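Local structure of nicotinate-nucleotide--dimethylbenzimidazole phosphoribosyltransferase (Thermus thermophilus HB8, 1WX1) at residues R10-M13 with D14-K18; E135-R138 with A139-A142; K201-A204 with V205-L209; V231-A234 with G235-E239; A318-I321 with L322-A325. The protein probably catalyses the synthesis of alpha-ribazole 5'-phosphate from nicotinate mononucleotide and 5,6-dimethylbenzimidazole, a step in cobalamin biosynthesis. All coordinates share one frame; numbering follows the deposited sequence.

Each of the five contacts lies within one continuous run of chain, so none closes a long loop; they follow in series from the N terminus, without nesting or crossing. Contact 1 leaves helix 3-14. Contacts 2, 3 and 4 lie inside helices 133-152, 195-210 and 228-242, and contact 5 leaves helix 306-321. Folding pairs distant parts. Contacts 1 and 5, with centres about 9 Å apart, join the first helix to the C-terminal part of the chain, and both touch the second subunit. Contacts 2 and 4, also about 9 Å between centres, pack helix 133-152 against helix 228-242, which lies on the parallel sheet. Contact 3 stands apart, its centre about 24 Å from theirs.

Contact 1: residues R10-M13 with D14-K18; sequences RLRM and DQLTK
In Met13, chi1 of -179° swings CG round beside the carbonyl carbon, and bends at chi2 and chi3 then bring SD up to Leu16 and Lys18. Lys18 answers with CG between its backbone N and carbonyl carbon (chi1 45°) and a second bend at chi2, which turns its outstretched end back to the helix. The sulfur lies 3.9 Å from Leu16 CD1 and 3.7 Å from Lys18 NZ. On the neighbouring flank Arg12 runs straight out from CG to NE; Leu16 meets it at about a right angle, with CD2 4.0 Å from Arg12 CG and over one face of the guanidinium group.

Here the chain leaves helix 3-14. Leu16 N bonds to Met13 O at 3.2 Å, and Gln15 N to Arg12 O at 2.9 Å, both three residues back and both from above the carbonyl plane. The Gln15 amide turns to its neighbour, NE2 meeting Asp14 OD1 at 3.3 Å from above the carboxylate plane, while its OE1 hydrogen-bonds to Arg334. Next along, Thr17 OG1 is hydrogen-bonded to Ala325 O and to Asn77 OD1 of the second subunit.

The charged ends find their main partners elsewhere: Arg12 bonds through NE to Leu322 O and forms a salt bridge with Glu329, while Lys18 forms one with Glu27. Lys18 NZ also stands 3.5 Å from Met13 O, where its positive charge would probably ease the negative end of the helix dipole while the Glu27 carboxylate balances it.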
# COMPACT_ATOMS: atom_id res chain seq x y z
N ARG A 10 19.60 3.32 -11.98
CA ARG A 10 19.71 4.49 -11.13
C ARG A 10 19.82 5.74 -12.00
O ARG A 10 19.28 6.80 -11.66
CB ARG A 10 20.92 4.36 -10.21
CG ARG A 10 20.92 5.29 -9.02
CD ARG A 10 22.19 5.10 -8.20
NE ARG A 10 22.29 3.76 -7.63
CZ ARG A 10 23.41 3.04 -7.60
NH1 ARG A 10 24.53 3.53 -8.12
NH2 ARG A 10 23.41 1.83 -7.06
N LEU A 11 20.51 5.62 -13.12
CA LEU A 11 20.67 6.75 -14.05
C LEU A 11 19.36 7.09 -14.74
O LEU A 11 18.98 8.26 -14.85
CB LEU A 11 21.71 6.43 -15.12
CG LEU A 11 23.18 6.24 -14.75
CD1 LEU A 11 23.99 6.10 -16.03
CD2 LEU A 11 23.66 7.43 -13.94
N ARG A 12 18.66 6.06 -15.23
CA ARG A 12 17.39 6.29 -15.92
C ARG A 12 16.38 6.94 -14.97
O ARG A 12 15.65 7.86 -15.36
CB ARG A 12 16.82 4.98 -16.47
CG ARG A 12 15.52 5.19 -17.24
CD ARG A 12 14.94 3.90 -17.82
NE ARG A 12 13.69 4.19 -18.53
CZ ARG A 12 13.62 4.80 -19.71
NH1 ARG A 12 14.73 5.18 -20.33
NH2 ARG A 12 12.44 5.07 -20.26
N MET A 13 16.35 6.46 -13.74
CA MET A 13 15.44 6.97 -12.71
C MET A 13 15.61 8.48 -12.57
O MET A 13 14.64 9.24 -12.54
CB MET A 13 15.74 6.29 -11.37
CG MET A 13 14.83 6.71 -10.22
SD MET A 13 13.11 6.22 -10.45
CE MET A 13 13.24 4.43 -10.18
N ASP A 14 16.87 8.91 -12.48
CA ASP A 14 17.19 10.33 -12.33
C ASP A 14 16.75 11.16 -13.54
O ASP A 14 16.62 12.38 -13.44
CB ASP A 14 18.69 10.50 -12.11
CG ASP A 14 19.08 11.96 -11.90
OD1 ASP A 14 19.85 12.49 -12.73
OD2 ASP A 14 18.61 12.57 -10.92
N GLN A 15 16.51 10.50 -14.67
CA GLN A 15 16.10 11.21 -15.88
C GLN A 15 14.63 11.04 -16.27
O GLN A 15 14.20 11.52 -17.31
CB GLN A 15 16.99 10.80 -17.06
CG GLN A 15 18.41 11.34 -16.95
CD GLN A 15 18.46 12.86 -16.88
OE1 GLN A 15 18.08 13.55 -17.83
NE2 GLN A 15 18.92 13.39 -15.75
N LEU A 16 13.85 10.36 -15.43
CA LEU A 16 12.43 10.16 -15.72
C LEU A 16 11.67 11.47 -15.56
O LEU A 16 12.10 12.36 -14.83
CB LEU A 16 11.84 9.10 -14.78
CG LEU A 16 12.39 7.68 -14.95
CD1 LEU A 16 11.65 6.75 -14.00
CD2 LEU A 16 12.23 7.21 -16.40
N THR A 17 10.54 11.58 -16.25
CA THR A 17 9.74 12.80 -16.20
C THR A 17 9.01 13.04 -14.88
O THR A 17 7.80 12.82 -14.76
CB THR A 17 8.72 12.84 -17.36
OG1 THR A 17 7.96 11.63 -17.39
CG2 THR A 17 9.45 13.02 -18.69
N LYS A 18 9.76 13.50 -13.89
CA LYS A 18 9.24 13.82 -12.57
C LYS A 18 10.36 14.39 -11.71
O LYS A 18 11.54 14.13 -11.97
CB LYS A 18 8.62 12.58 -11.91
CG LYS A 18 9.43 11.30 -12.01
CD LYS A 18 10.56 11.26 -11.01
CE LYS A 18 11.23 9.90 -11.02
NZ LYS A 18 12.30 9.81 -10.00

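Contact 2: residues E135-R138 with A139-A142; sequences EAER and ALLA
Glu137 crosses Leu141 at a slant and also reaches Leu140, one turn further on in alpha helix 133-152, which packs within the alpha/beta fold just before strand 157-163. From CB, which heads away from residues 139-142, the chain places CG anti to the backbone N (chi1 173°), and the bend at chi2 carries the carboxylate up to Leu140 and Leu141. CG comes within 4.0 Å of Leu141 CD1. The carboxyl carbon CD follows at 4.1 Å from Leu141 CG. At the tip the two oxygens part company: OE1 sits over the branched end of Leu141, 3.5 Å from its CD1, while OE2 looks to Leu140 CD2 at 3.8 Å. The carboxylate therefore rests on hydrocarbon within this turn, and its contact with the two leucines is one of packing rather than bonding.

Beneath it the backbone is regular. Ala139, Leu140, Leu141 and Ala142 each give their N-H to the carbonyl four residues back, as Leu140 N does to Ala136 O at 2.9 Å.

The buried flank carries Ala136, Ala139 and Leu140. Helix 228-242 lies against it, with Val231 touching both Ala139 and Leu140, and helix 218-225 covers Ala136 and also touches Glu137 through Leu219. On the outer flank the guanidinium of Arg138 turns to Glu134 in a salt bridge, and Glu135 reaches Arg119 and Thr132 N. Leu141 also sets its CG 3.2 Å from Glu137 O.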
# COMPACT_ATOMS: atom_id res chain seq x y z
N GLU A 135 13.78 -34.03 10.96
CA GLU A 135 12.43 -33.56 10.68
C GLU A 135 12.49 -32.13 10.14
O GLU A 135 11.74 -31.77 9.23
CB GLU A 135 11.58 -33.62 11.96
CG GLU A 135 11.40 -35.06 12.46
CD GLU A 135 10.70 -35.16 13.80
OE1 GLU A 135 10.95 -34.32 14.69
OE2 GLU A 135 9.90 -36.10 13.98
N ALA A 136 13.40 -31.32 10.68
CA ALA A 136 13.55 -29.95 10.20
C ALA A 136 13.97 -29.98 8.73
O ALA A 136 13.49 -29.18 7.92
CB ALA A 136 14.59 -29.20 11.05
N GLU A 137 14.87 -30.90 8.38
CA GLU A 137 15.31 -31.01 6.99
C GLU A 137 14.14 -31.34 6.07
O GLU A 137 14.00 -30.77 4.99
CB GLU A 137 16.40 -32.08 6.84
CG GLU A 137 16.80 -32.39 5.38
CD GLU A 137 17.50 -31.23 4.66
OE1 GLU A 137 17.71 -31.35 3.44
OE2 GLU A 137 17.84 -30.21 5.31
N ARG A 138 13.28 -32.27 6.49
CA ARG A 138 12.13 -32.62 5.67
C ARG A 138 11.19 -31.43 5.50
O ARG A 138 10.63 -31.23 4.42
CB ARG A 138 11.39 -33.82 6.26
CG ARG A 138 12.06 -35.16 5.96
CD ARG A 138 11.19 -36.33 6.39
NE ARG A 138 11.31 -36.58 7.82
CZ ARG A 138 10.35 -37.08 8.58
NH1 ARG A 138 9.16 -37.38 8.05
NH2 ARG A 138 10.56 -37.29 9.87
N ALA A 139 11.02 -30.65 6.56
CA ALA A 139 10.15 -29.47 6.49
C ALA A 139 10.74 -28.44 5.52
O ALA A 139 10.02 -27.83 4.73
CB ALA A 139 9.98 -28.85 7.88
N LEU A 140 12.06 -28.25 5.60
CA LEU A 140 12.75 -27.30 4.74
C LEU A 140 12.56 -27.69 3.27
O LEU A 140 12.25 -26.84 2.44
CB LEU A 140 14.25 -27.29 5.05
CG LEU A 140 15.11 -26.31 4.26
CD1 LEU A 140 15.04 -24.95 4.91
CD2 LEU A 140 16.55 -26.80 4.24
N LEU A 141 12.75 -28.97 2.97
CA LEU A 141 12.60 -29.49 1.62
C LEU A 141 11.16 -29.39 1.11
O LEU A 141 10.94 -29.17 -0.08
CB LEU A 141 13.06 -30.95 1.55
CG LEU A 141 14.55 -31.16 1.87
CD1 LEU A 141 14.86 -32.64 1.90
CD2 LEU A 141 15.41 -30.44 0.83
N ALA A 142 10.19 -29.57 2.01
CA ALA A 142 8.78 -29.47 1.63
C ALA A 142 8.52 -28.03 1.21
O ALA A 142 7.73 -27.77 0.30
CB ALA A 142 7.88 -29.85 2.82

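Contact 3: residues K201-A204 with V205-L209; sequences KRQA and VARAL
Gln203 and Arg207 meet one turn apart on alpha helix 195-210, a helix that packs against helix 167-179 with its buried flank. Their side chains cross obliquely: the amide nitrogen NE2 of Gln203 lies 3.8 Å from Arg207 CD, alongside the aliphatic part of the arginine, with the amide and guanidinium planes turned 60° apart. This is contact with the methylene chain, not with the charged end. Gln203 gets there by an unusual route, chi1 -108°, away from a staggered position. The model also puts Arg207 CG too close to Gln203 O, so the exact place of that carbonyl is doubtful.

Around this pair the helix backbone is well formed. Val205 N bonds to Lys201 O at 3.0 Å, and Ala206 N to Arg202 O at 2.9 Å. Val205 adds a side-chain touch of its own, CG2 standing 3.3 Å from Lys201 O.

Further out, other parts of the fold hold Lys201 and Arg207. Arg207 is held through NE by Ala126 O, with a weak bond from NH2 to Gln127; a bound sodium ion lies about 7 Å from its side chain, too far for direct coordination. Lys201, buried, places NZ on Gly188 O, with a weak second bond to Thr168. Val205 packs on Ala172 of helix 167-179 and on Val187 and Pro183, while Ala204 touches Ala126, the residue whose carbonyl holds Arg207 NE. Ala204 O, in turn, receives Ala208 N at 3.1 Å.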
# COMPACT_ATOMS: atom_id res chain seq x y z
N LYS A 201 5.10 -16.74 27.75
CA LYS A 201 5.74 -16.81 26.43
C LYS A 201 7.22 -16.50 26.61
O LYS A 201 8.05 -17.22 26.07
CB LYS A 201 5.11 -15.83 25.43
CG LYS A 201 3.66 -16.14 25.12
CD LYS A 201 3.30 -15.79 23.68
CE LYS A 201 3.42 -14.31 23.41
NZ LYS A 201 2.96 -13.99 22.02
N ARG A 202 7.54 -15.47 27.39
CA ARG A 202 8.93 -15.12 27.62
C ARG A 202 9.67 -16.26 28.29
O ARG A 202 10.82 -16.56 27.94
CB ARG A 202 9.04 -13.88 28.51
CG ARG A 202 8.41 -12.63 27.93
CD ARG A 202 8.30 -11.57 29.00
NE ARG A 202 7.49 -10.42 28.58
CZ ARG A 202 6.95 -9.55 29.42
NH1 ARG A 202 7.13 -9.71 30.73
NH2 ARG A 202 6.26 -8.52 28.97
N GLN A 203 9.03 -16.90 29.26
CA GLN A 203 9.67 -18.03 29.94
C GLN A 203 9.91 -19.17 28.98
O GLN A 203 10.96 -19.79 29.00
CB GLN A 203 8.85 -18.51 31.13
CG GLN A 203 9.48 -18.16 32.47
CD GLN A 203 9.48 -19.30 33.45
OE1 GLN A 203 8.86 -19.22 34.52
NE2 GLN A 203 10.17 -20.38 33.10
N ALA A 204 8.93 -19.42 28.11
CA ALA A 204 9.05 -20.49 27.13
C ALA A 204 10.26 -20.23 26.24
O ALA A 204 11.04 -21.14 25.96
CB ALA A 204 7.78 -20.59 26.28
N VAL A 205 10.41 -18.98 25.83
CA VAL A 205 11.53 -18.59 24.99
C VAL A 205 12.85 -18.75 25.74
O VAL A 205 13.82 -19.29 25.20
CB VAL A 205 11.40 -17.11 24.51
CG1 VAL A 205 12.68 -16.66 23.79
CG2 VAL A 205 10.20 -16.98 23.58
N ALA A 206 12.89 -18.28 26.98
CA ALA A 206 14.10 -18.38 27.78
C ALA A 206 14.51 -19.84 27.96
O ALA A 206 15.70 -20.17 27.90
CB ALA A 206 13.89 -17.72 29.15
N ARG A 207 13.54 -20.72 28.17
CA ARG A 207 13.82 -22.14 28.35
C ARG A 207 14.45 -22.72 27.10
O ARG A 207 15.44 -23.46 27.17
CB ARG A 207 12.53 -22.91 28.68
CG ARG A 207 11.73 -22.32 29.83
CD ARG A 207 11.92 -23.08 31.12
NE ARG A 207 11.29 -24.40 31.07
CZ ARG A 207 11.12 -25.18 32.13
NH1 ARG A 207 11.53 -24.78 33.32
NH2 ARG A 207 10.54 -26.37 32.00
N ALA A 208 13.87 -22.40 25.95
CA ALA A 208 14.37 -22.90 24.67
C ALA A 208 15.81 -22.45 24.42
O ALA A 208 16.65 -23.25 24.01
CB ALA A 208 13.47 -22.43 23.54
N LEU A 209 16.08 -21.17 24.66
CA LEU A 209 17.42 -20.63 24.45
C LEU A 209 18.43 -21.35 25.35
O LEU A 209 19.54 -21.63 24.93
CB LEU A 209 17.43 -19.13 24.74
CG LEU A 209 16.59 -18.26 23.80
CD1 LEU A 209 16.61 -16.82 24.28
CD2 LEU A 209 17.13 -18.35 22.37

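Contact 4: residues V231-A234 with G235-E239; sequences VAIA and GIYLE
Ile233 and Tyr237 lie side by side, pointing the same way, and they form the tight part of this helix turn. Ile233 CG2 touches Tyr237 CE1 at 3.6 Å, brought there by a chi1 of -76° that sets this methyl anti to the backbone N. One residue on, Leu238 presses CG to 3.1 Å from Ala234 O, which also accepts Leu238 N at 2.9 Å. Ile236 CG1 lies 3.4 Å from Ala232 O; only the side-chain ends are looser, Ile236 CD1 staying 4.4 Å from Ile233 CG1.

Tyr237 OH hydrogen-bonds to Val248 O and weakly to Ala160 N, tying the ring to strands 247-249 and 157-163. Replacing Tyr237 by alanine would take away the ring and hydroxyl, and would probably leave Ile233 CG2 without its neighbour and Val248 O without its partner.

The touching residues are all buried; at the more open end of the segment the partly exposed Glu239 forms salt bridges with Arg144 and Arg148 of helix 133-152. Inward, Ile233 and Ile236 rest on strands 47-54 and 157-163, and the side chain of Ile233 is about 10 Å from that of Glu304, the predicted proton acceptor. This is the usual packing of an alpha/beta fold, in which helix 228-242 lies on a parallel sheet and leads into its next strand.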
# COMPACT_ATOMS: atom_id res chain seq x y z
N VAL A 231 10.46 -23.48 9.43
CA VAL A 231 11.57 -24.07 8.69
C VAL A 231 11.14 -24.23 7.22
O VAL A 231 11.94 -24.01 6.31
CB VAL A 231 11.94 -25.45 9.27
CG1 VAL A 231 13.03 -26.11 8.43
CG2 VAL A 231 12.42 -25.28 10.71
N ALA A 232 9.89 -24.60 7.00
CA ALA A 232 9.38 -24.75 5.64
C ALA A 232 9.42 -23.39 4.95
O ALA A 232 9.71 -23.29 3.75
CB ALA A 232 7.94 -25.28 5.66
N ILE A 233 9.13 -22.34 5.71
CA ILE A 233 9.14 -20.99 5.16
C ILE A 233 10.55 -20.63 4.69
O ILE A 233 10.73 -19.98 3.66
CB ILE A 233 8.58 -19.98 6.18
CG1 ILE A 233 7.05 -20.14 6.21
CG2 ILE A 233 8.98 -18.55 5.82
CD1 ILE A 233 6.36 -19.47 7.38
N ALA A 234 11.56 -21.07 5.44
CA ALA A 234 12.94 -20.81 5.04
C ALA A 234 13.18 -21.51 3.69
O ALA A 234 13.86 -20.97 2.82
CB ALA A 234 13.89 -21.37 6.09
N GLY A 235 12.60 -22.70 3.53
CA GLY A 235 12.75 -23.43 2.29
C GLY A 235 12.09 -22.73 1.12
O GLY A 235 12.61 -22.72 0.00
N ILE A 236 10.93 -22.13 1.38
CA ILE A 236 10.20 -21.41 0.35
C ILE A 236 11.07 -20.26 -0.17
O ILE A 236 11.21 -20.08 -1.38
CB ILE A 236 8.87 -20.84 0.91
CG1 ILE A 236 7.92 -22.01 1.20
CG2 ILE A 236 8.25 -19.83 -0.07
CD1 ILE A 236 6.72 -21.63 2.06
N TYR A 237 11.67 -19.50 0.75
CA TYR A 237 12.51 -18.38 0.35
C TYR A 237 13.83 -18.80 -0.31
O TYR A 237 14.29 -18.16 -1.25
CB TYR A 237 12.78 -17.45 1.55
CG TYR A 237 11.58 -16.60 1.93
CD1 TYR A 237 11.06 -16.62 3.22
CD2 TYR A 237 10.95 -15.78 0.98
CE1 TYR A 237 9.96 -15.85 3.57
CE2 TYR A 237 9.84 -15.00 1.33
CZ TYR A 237 9.35 -15.04 2.62
OH TYR A 237 8.24 -14.31 2.96
N LEU A 238 14.43 -19.89 0.17
CA LEU A 238 15.67 -20.38 -0.42
C LEU A 238 15.45 -20.76 -1.88
O LEU A 238 16.29 -20.50 -2.74
CB LEU A 238 16.20 -21.59 0.36
CG LEU A 238 16.79 -21.31 1.75
CD1 LEU A 238 17.13 -22.63 2.43
CD2 LEU A 238 18.04 -20.43 1.60
N GLU A 239 14.31 -21.39 -2.15
CA GLU A 239 13.96 -21.82 -3.50
C GLU A 239 13.67 -20.61 -4.39
O GLU A 239 14.09 -20.56 -5.55
CB GLU A 239 12.74 -22.74 -3.46
CG GLU A 239 12.37 -23.38 -4.80
CD GLU A 239 13.41 -24.39 -5.28
OE1 GLU A 239 14.14 -24.95 -4.44
OE2 GLU A 239 13.48 -24.63 -6.51

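Contact 5: residues A318-I321 with L322-A325; sequences AARI and LHMA
A flat stack of the Arg320 guanidinium on the His323 ring marks the end of helix 306-321, where the chain leaves the helix through a type I beta turn from Ile321 to Met324. The guanidinium lies over one face of the imidazole, centres 3.8 Å apart and planes 15° from parallel. Bends at chi2 and chi3, near -57° and -54°, fold the arginine back over the ring, and NH1 comes to 3.6 Å from His323 ND1. At the ring edge, in its plane, Ala319 O stands 3.3 Å from His323 CD2.

The turn itself is held by Met324 N bonding to Ile321 O at 3.0 Å, and His323 N meets Arg320 O at 2.8 Å. Beside it the side chains of Ile321 and Met324 run the same way; Ile321 CG2 and Met324 SD are 4.1 Å apart. Arg320 NH2 hydrogen-bonds to Gln87 OE1 of the second subunit, whose Ala84 packs on Met324, and His323 NE2 bonds to Pro42 O of its own chain.

Swapping His323 for alanine would probably strip the guanidinium of the flat surface under one face, leaving mainly its hydrogen bonds to hold it, and leave Pro42 O without its donor. With NE2 giving its hydrogen to that carbonyl and a positive group over the face, protonation of ND1 as well is likely to be disfavoured, so the stack is probably one of a cation on a neutral imidazole.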
# COMPACT_ATOMS: atom_id res chain seq x y z
N ALA A 318 6.04 -0.18 -8.66
CA ALA A 318 7.43 0.24 -8.59
C ALA A 318 8.18 -0.15 -9.87
O ALA A 318 8.93 0.65 -10.43
CB ALA A 318 8.10 -0.39 -7.37
N ALA A 319 7.97 -1.38 -10.33
CA ALA A 319 8.63 -1.85 -11.54
C ALA A 319 8.28 -0.98 -12.75
O ALA A 319 9.14 -0.71 -13.59
CB ALA A 319 8.25 -3.31 -11.81
N ARG A 320 7.03 -0.55 -12.83
CA ARG A 320 6.57 0.28 -13.94
C ARG A 320 7.17 1.69 -13.96
O ARG A 320 7.16 2.36 -15.00
CB ARG A 320 5.04 0.40 -13.92
CG ARG A 320 4.30 -0.92 -14.09
CD ARG A 320 4.69 -1.63 -15.37
NE ARG A 320 4.53 -0.78 -16.56
CZ ARG A 320 4.72 -1.19 -17.80
NH1 ARG A 320 5.09 -2.45 -18.04
NH2 ARG A 320 4.56 -0.36 -18.82
N ILE A 321 7.70 2.15 -12.83
CA ILE A 321 8.29 3.49 -12.79
C ILE A 321 9.35 3.64 -13.87
O ILE A 321 9.41 4.66 -14.56
CB ILE A 321 8.95 3.79 -11.42
CG1 ILE A 321 7.88 3.89 -10.34
CG2 ILE A 321 9.74 5.09 -11.49
CD1 ILE A 321 8.43 4.04 -8.93
N LEU A 322 10.18 2.62 -14.02
CA LEU A 322 11.26 2.64 -15.01
C LEU A 322 10.76 2.58 -16.45
O LEU A 322 11.53 2.72 -17.39
CB LEU A 322 12.25 1.51 -14.71
CG LEU A 322 13.11 1.80 -13.47
CD1 LEU A 322 13.73 0.52 -12.92
CD2 LEU A 322 14.19 2.82 -13.83
N HIS A 323 9.45 2.37 -16.61
CA HIS A 323 8.85 2.32 -17.94
C HIS A 323 8.36 3.72 -18.32
O HIS A 323 7.86 3.93 -19.43
CB HIS A 323 7.71 1.31 -17.96
CG HIS A 323 8.16 -0.11 -17.86
ND1 HIS A 323 8.22 -0.95 -18.96
CD2 HIS A 323 8.62 -0.83 -16.82
CE1 HIS A 323 8.69 -2.12 -18.59
NE2 HIS A 323 8.94 -2.08 -17.29
N MET A 324 8.49 4.67 -17.40
CA MET A 324 8.09 6.05 -17.68
C MET A 324 9.04 6.59 -18.73
O MET A 324 10.11 6.02 -18.97
CB MET A 324 8.23 6.93 -16.43
CG MET A 324 7.16 6.76 -15.37
SD MET A 324 7.62 7.69 -13.90
CE MET A 324 7.51 9.38 -14.52
N ALA A 325 8.66 7.70 -19.36
CA ALA A 325 9.51 8.32 -20.36
C ALA A 325 10.49 9.24 -19.64
O ALA A 325 10.18 9.75 -18.56
CB ALA A 325 8.67 9.13 -21.33